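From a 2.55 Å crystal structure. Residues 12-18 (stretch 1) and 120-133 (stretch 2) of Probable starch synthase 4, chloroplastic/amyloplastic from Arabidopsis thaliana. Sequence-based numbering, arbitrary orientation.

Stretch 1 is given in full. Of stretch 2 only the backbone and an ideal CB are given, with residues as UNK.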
# COMPACT_ATOMS: atom_id res chain seq x y z
N VAL A 12 -3.40 -10.50 -18.05
CA VAL A 12 -2.65 -9.52 -17.28
C VAL A 12 -1.82 -10.23 -16.21
O VAL A 12 -2.38 -10.91 -15.35
CB VAL A 12 -3.63 -8.57 -16.57
CG1 VAL A 12 -2.88 -7.47 -15.84
CG2 VAL A 12 -4.64 -8.01 -17.57
N VAL A 13 -0.51 -10.04 -16.26
CA VAL A 13 0.38 -10.56 -15.21
C VAL A 13 0.92 -9.42 -14.32
O VAL A 13 1.41 -8.42 -14.83
CB VAL A 13 1.53 -11.38 -15.79
CG1 VAL A 13 2.41 -11.95 -14.69
CG2 VAL A 13 0.97 -12.53 -16.60
N HIS A 14 0.80 -9.58 -13.00
CA HIS A 14 1.36 -8.61 -12.04
C HIS A 14 2.58 -9.24 -11.41
O HIS A 14 2.53 -10.35 -10.91
CB HIS A 14 0.35 -8.26 -10.94
CG HIS A 14 -0.76 -7.40 -11.41
ND1 HIS A 14 -0.82 -6.05 -11.15
CD2 HIS A 14 -1.86 -7.68 -12.15
CE1 HIS A 14 -1.90 -5.54 -11.71
NE2 HIS A 14 -2.55 -6.51 -12.33
N ILE A 15 3.69 -8.51 -11.44
CA ILE A 15 4.91 -8.96 -10.80
C ILE A 15 5.14 -7.96 -9.68
O ILE A 15 5.21 -6.76 -9.93
CB ILE A 15 6.09 -8.96 -11.80
CG1 ILE A 15 5.81 -9.96 -12.94
CG2 ILE A 15 7.41 -9.28 -11.11
CD1 ILE A 15 6.72 -9.77 -14.15
N ALA A 16 5.26 -8.44 -8.45
CA ALA A 16 5.41 -7.57 -7.29
C ALA A 16 6.09 -8.30 -6.16
O ALA A 16 6.14 -9.53 -6.15
CB ALA A 16 4.05 -7.08 -6.85
N ALA A 17 6.55 -7.52 -5.19
CA ALA A 17 7.16 -8.09 -3.98
C ALA A 17 6.16 -8.42 -2.89
O ALA A 17 6.53 -9.08 -1.93
CB ALA A 17 8.23 -7.14 -3.45
N GLU A 18 4.91 -7.98 -3.04
CA GLU A 18 3.85 -8.23 -2.05
C GLU A 18 2.50 -8.54 -2.68
O GLU A 18 2.18 -8.09 -3.79
CB GLU A 18 3.60 -6.99 -1.18
CG GLU A 18 4.73 -6.55 -0.28
CD GLU A 18 4.38 -5.24 0.43
OE1 GLU A 18 3.35 -5.18 1.16
OE2 GLU A 18 5.13 -4.26 0.26
N UNK A 120 18.62 -9.08 -4.45
CA UNK A 120 17.45 -9.90 -4.16
C UNK A 120 16.35 -9.64 -5.18
O UNK A 120 15.89 -10.56 -5.85
CB UNK A 120 16.94 -9.63 -2.74
N UNK A 121 15.95 -8.39 -5.36
CA UNK A 121 14.79 -8.11 -6.20
C UNK A 121 15.08 -7.98 -7.72
O UNK A 121 14.21 -8.26 -8.55
CB UNK A 121 14.14 -6.82 -5.71
N UNK A 122 16.28 -7.57 -8.09
CA UNK A 122 16.69 -7.65 -9.49
C UNK A 122 16.77 -9.13 -9.95
O UNK A 122 16.39 -9.44 -11.08
CB UNK A 122 18.04 -6.95 -9.68
N UNK A 123 17.24 -10.03 -9.09
CA UNK A 123 17.19 -11.47 -9.41
C UNK A 123 15.76 -11.92 -9.68
O UNK A 123 15.46 -12.54 -10.71
CB UNK A 123 17.79 -12.30 -8.27
N UNK A 124 14.90 -11.62 -8.71
CA UNK A 124 13.49 -11.97 -8.78
C UNK A 124 12.85 -11.48 -10.07
O UNK A 124 12.10 -12.22 -10.72
CB UNK A 124 12.74 -11.39 -7.58
N UNK A 125 13.13 -10.22 -10.42
CA UNK A 125 12.59 -9.60 -11.63
C UNK A 125 13.00 -10.37 -12.86
O UNK A 125 12.18 -10.60 -13.74
CB UNK A 125 13.05 -8.15 -11.75
N UNK A 126 14.27 -10.77 -12.92
CA UNK A 126 14.77 -11.57 -14.04
C UNK A 126 14.08 -12.92 -14.08
O UNK A 126 13.50 -13.28 -15.11
CB UNK A 126 16.29 -11.76 -13.94
N UNK A 127 14.13 -13.65 -12.97
CA UNK A 127 13.50 -14.95 -12.87
C UNK A 127 12.02 -14.92 -13.20
O UNK A 127 11.51 -15.87 -13.78
CB UNK A 127 13.70 -15.51 -11.46
N UNK A 128 11.33 -13.82 -12.87
CA UNK A 128 9.89 -13.70 -13.18
C UNK A 128 9.61 -13.69 -14.68
O UNK A 128 8.72 -14.39 -15.17
CB UNK A 128 9.32 -12.42 -12.55
N UNK A 129 10.38 -12.90 -15.41
CA UNK A 129 10.30 -12.90 -16.88
C UNK A 129 10.70 -14.24 -17.50
O UNK A 129 10.07 -14.68 -18.47
CB UNK A 129 11.19 -11.79 -17.45
N UNK A 130 11.72 -14.87 -16.93
CA UNK A 130 12.17 -16.19 -17.35
C UNK A 130 11.07 -17.24 -17.18
O UNK A 130 10.83 -18.02 -18.06
CB UNK A 130 13.41 -16.60 -16.56
N UNK A 131 10.37 -17.21 -16.06
CA UNK A 131 9.22 -18.10 -15.86
C UNK A 131 8.18 -17.91 -16.95
O UNK A 131 7.66 -18.89 -17.46
CB UNK A 131 8.59 -17.86 -14.49
N UNK A 132 7.89 -16.66 -17.31
CA UNK A 132 6.92 -16.39 -18.39
C UNK A 132 7.36 -16.97 -19.76
O UNK A 132 6.58 -17.69 -20.43
CB UNK A 132 6.71 -14.88 -18.52
N UNK A 133 8.60 -16.67 -20.14
CA UNK A 133 9.18 -17.15 -21.38
C UNK A 133 9.08 -18.67 -21.41
O UNK A 133 8.46 -19.23 -22.30
CB UNK A 133 10.63 -16.69 -21.52

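Stretch 2 is a continuous helix, its phi/psi pairs all in the helical region, running nearly antiparallel to the strand of stretch 1 at 157°, with the axes 10.4 Å apart at closest approach. Stretch 1 offers it the apolar side chains of Val13 and Ile15, then the backbone of Ala16 and the methyl group of Ala17. Helical periodicity lets roughly every third or fourth residue meet this surface, and none of those side chains offers a charge or a hydrogen-bonding group.

Position 120 has nothing of stretch 1 within reach, so the visible atoms allow almost any helix-compatible residue. It is Arg120, whose guanidinium is hydrogen-bonded elsewhere in the structure.

At position 121 the CA-to-CB bond points toward stretch 1, but the ideal CB has none of its atoms within 5.5 Å. A long apolar side chain, such as leucine, methionine or an aromatic, could span the gap to Ala17. The residue is Phe121; with chi1 in the m well, its ring brings CE1 to 3.6 Å from Ala17 CB.

Positions 122 and 123 are out of reach, and stretch 1 does not restrict them. They are Ser122 and Tyr123.

Position 124, one turn after 121, again points toward stretch 1 across a gap. Ahead lie Ile15 and the carbonyl of Ala16, so a large, flat or flexible apolar group would suit. Phe124 fills the space with chi1 at t. Its CE2 lies 3.8 Å from Ile15 CG2 and 3.5 Å from Ala16 O, so one ring carbon packs against both a methyl and a carbonyl oxygen; both approach the ring obliquely.

Position 125 points sideways, and small or polar residues would be accommodated. Ser125 turns its hydroxyl back to its own helix, OG donating to Phe121 O at 2.9 Å, an oxygen that also accepts from Ser125 N.

Positions 126 and 127 are out of reach and open to many residues. Arg126 reaches along the helix to position 130; Ala127 follows.

Position 128 is the most constrained. Its CA is 7.3 Å from Ile15 CA, and its ideal CB already lies 4.0 Å from Ile15 CG2, so a small residue such as alanine, glycine or serine suits best. It is Ala128, whose CB makes that methyl-to-methyl contact without needing any further atoms.

Position 129 points sideways, where a branched apolar chain could lean back toward the strand. Leu129 does so: its end comes nearer than its CB direction suggests, though it adds little to the contact.

Positions 130 and 131 are out of reach; Glu130 OE2 lies 3.9 Å from Arg126 NH2, a long salt bridge one turn along the helix, and Leu131 follows.

Position 132 points toward Val13, with its CA 9.3 Å from Val13 CA, a spacing that invites leucine, isoleucine or methionine. Leu132, m at chi1 and t at chi2, extends CD2 to 4.3 Å from Val13 CG2.

Position 133 is again out of reach, and is Leu133.

Stretch 2 120-133: RFSYFSRAALELLL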
# COMPACT_ATOMS: atom_id res chain seq x y z
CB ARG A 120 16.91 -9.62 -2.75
CG ARG A 120 17.79 -10.06 -1.58
CD ARG A 120 17.22 -9.62 -0.24
NE ARG A 120 16.04 -10.42 0.13
CZ ARG A 120 14.97 -10.00 0.81
NH1 ARG A 120 14.84 -8.74 1.24
NH2 ARG A 120 13.99 -10.86 1.08
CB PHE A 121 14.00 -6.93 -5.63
CG PHE A 121 13.36 -7.23 -4.29
CD1 PHE A 121 12.24 -8.03 -4.21
CD2 PHE A 121 13.91 -6.73 -3.11
CE1 PHE A 121 11.65 -8.31 -2.99
CE2 PHE A 121 13.34 -7.02 -1.87
CZ PHE A 121 12.21 -7.80 -1.81
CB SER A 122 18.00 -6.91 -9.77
OG SER A 122 19.08 -7.47 -9.05
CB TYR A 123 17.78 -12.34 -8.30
CG TYR A 123 17.74 -13.83 -8.60
CD1 TYR A 123 16.57 -14.60 -8.36
CD2 TYR A 123 18.86 -14.49 -9.12
CE1 TYR A 123 16.55 -15.96 -8.65
CE2 TYR A 123 18.83 -15.86 -9.40
CZ TYR A 123 17.68 -16.59 -9.16
OH TYR A 123 17.67 -17.94 -9.42
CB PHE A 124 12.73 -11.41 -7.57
CG PHE A 124 11.24 -11.51 -7.71
CD1 PHE A 124 10.62 -12.76 -7.83
CD2 PHE A 124 10.45 -10.36 -7.75
CE1 PHE A 124 9.25 -12.86 -7.98
CE2 PHE A 124 9.06 -10.47 -7.88
CZ PHE A 124 8.47 -11.72 -8.00
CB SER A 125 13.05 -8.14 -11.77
OG SER A 125 12.53 -7.32 -10.73
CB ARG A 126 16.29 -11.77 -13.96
CG ARG A 126 16.90 -12.54 -15.12
CD ARG A 126 16.73 -11.77 -16.42
NE ARG A 126 17.02 -12.56 -17.62
CZ ARG A 126 18.16 -12.58 -18.28
NH1 ARG A 126 19.24 -11.92 -17.86
NH2 ARG A 126 18.25 -13.33 -19.37
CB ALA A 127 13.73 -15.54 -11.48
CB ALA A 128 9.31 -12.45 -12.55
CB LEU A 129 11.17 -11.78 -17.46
CG LEU A 129 10.59 -10.40 -17.19
CD1 LEU A 129 11.59 -9.32 -17.58
CD2 LEU A 129 9.24 -10.23 -17.90
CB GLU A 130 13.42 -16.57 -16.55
CG GLU A 130 14.31 -17.61 -17.18
CD GLU A 130 14.85 -17.17 -18.51
OE1 GLU A 130 14.40 -17.72 -19.53
OE2 GLU A 130 15.72 -16.24 -18.53
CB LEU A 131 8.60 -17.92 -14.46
CG LEU A 131 7.17 -18.42 -14.19
CD1 LEU A 131 7.05 -19.95 -14.29
CD2 LEU A 131 6.72 -17.93 -12.82
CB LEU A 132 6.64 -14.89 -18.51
CG LEU A 132 5.84 -14.27 -17.36
CD1 LEU A 132 5.69 -12.78 -17.56
CD2 LEU A 132 4.48 -14.94 -17.19
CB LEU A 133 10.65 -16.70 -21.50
CG LEU A 133 11.47 -17.19 -22.70
CD1 LEU A 133 10.97 -16.63 -24.04
CD2 LEU A 133 12.96 -16.88 -22.52
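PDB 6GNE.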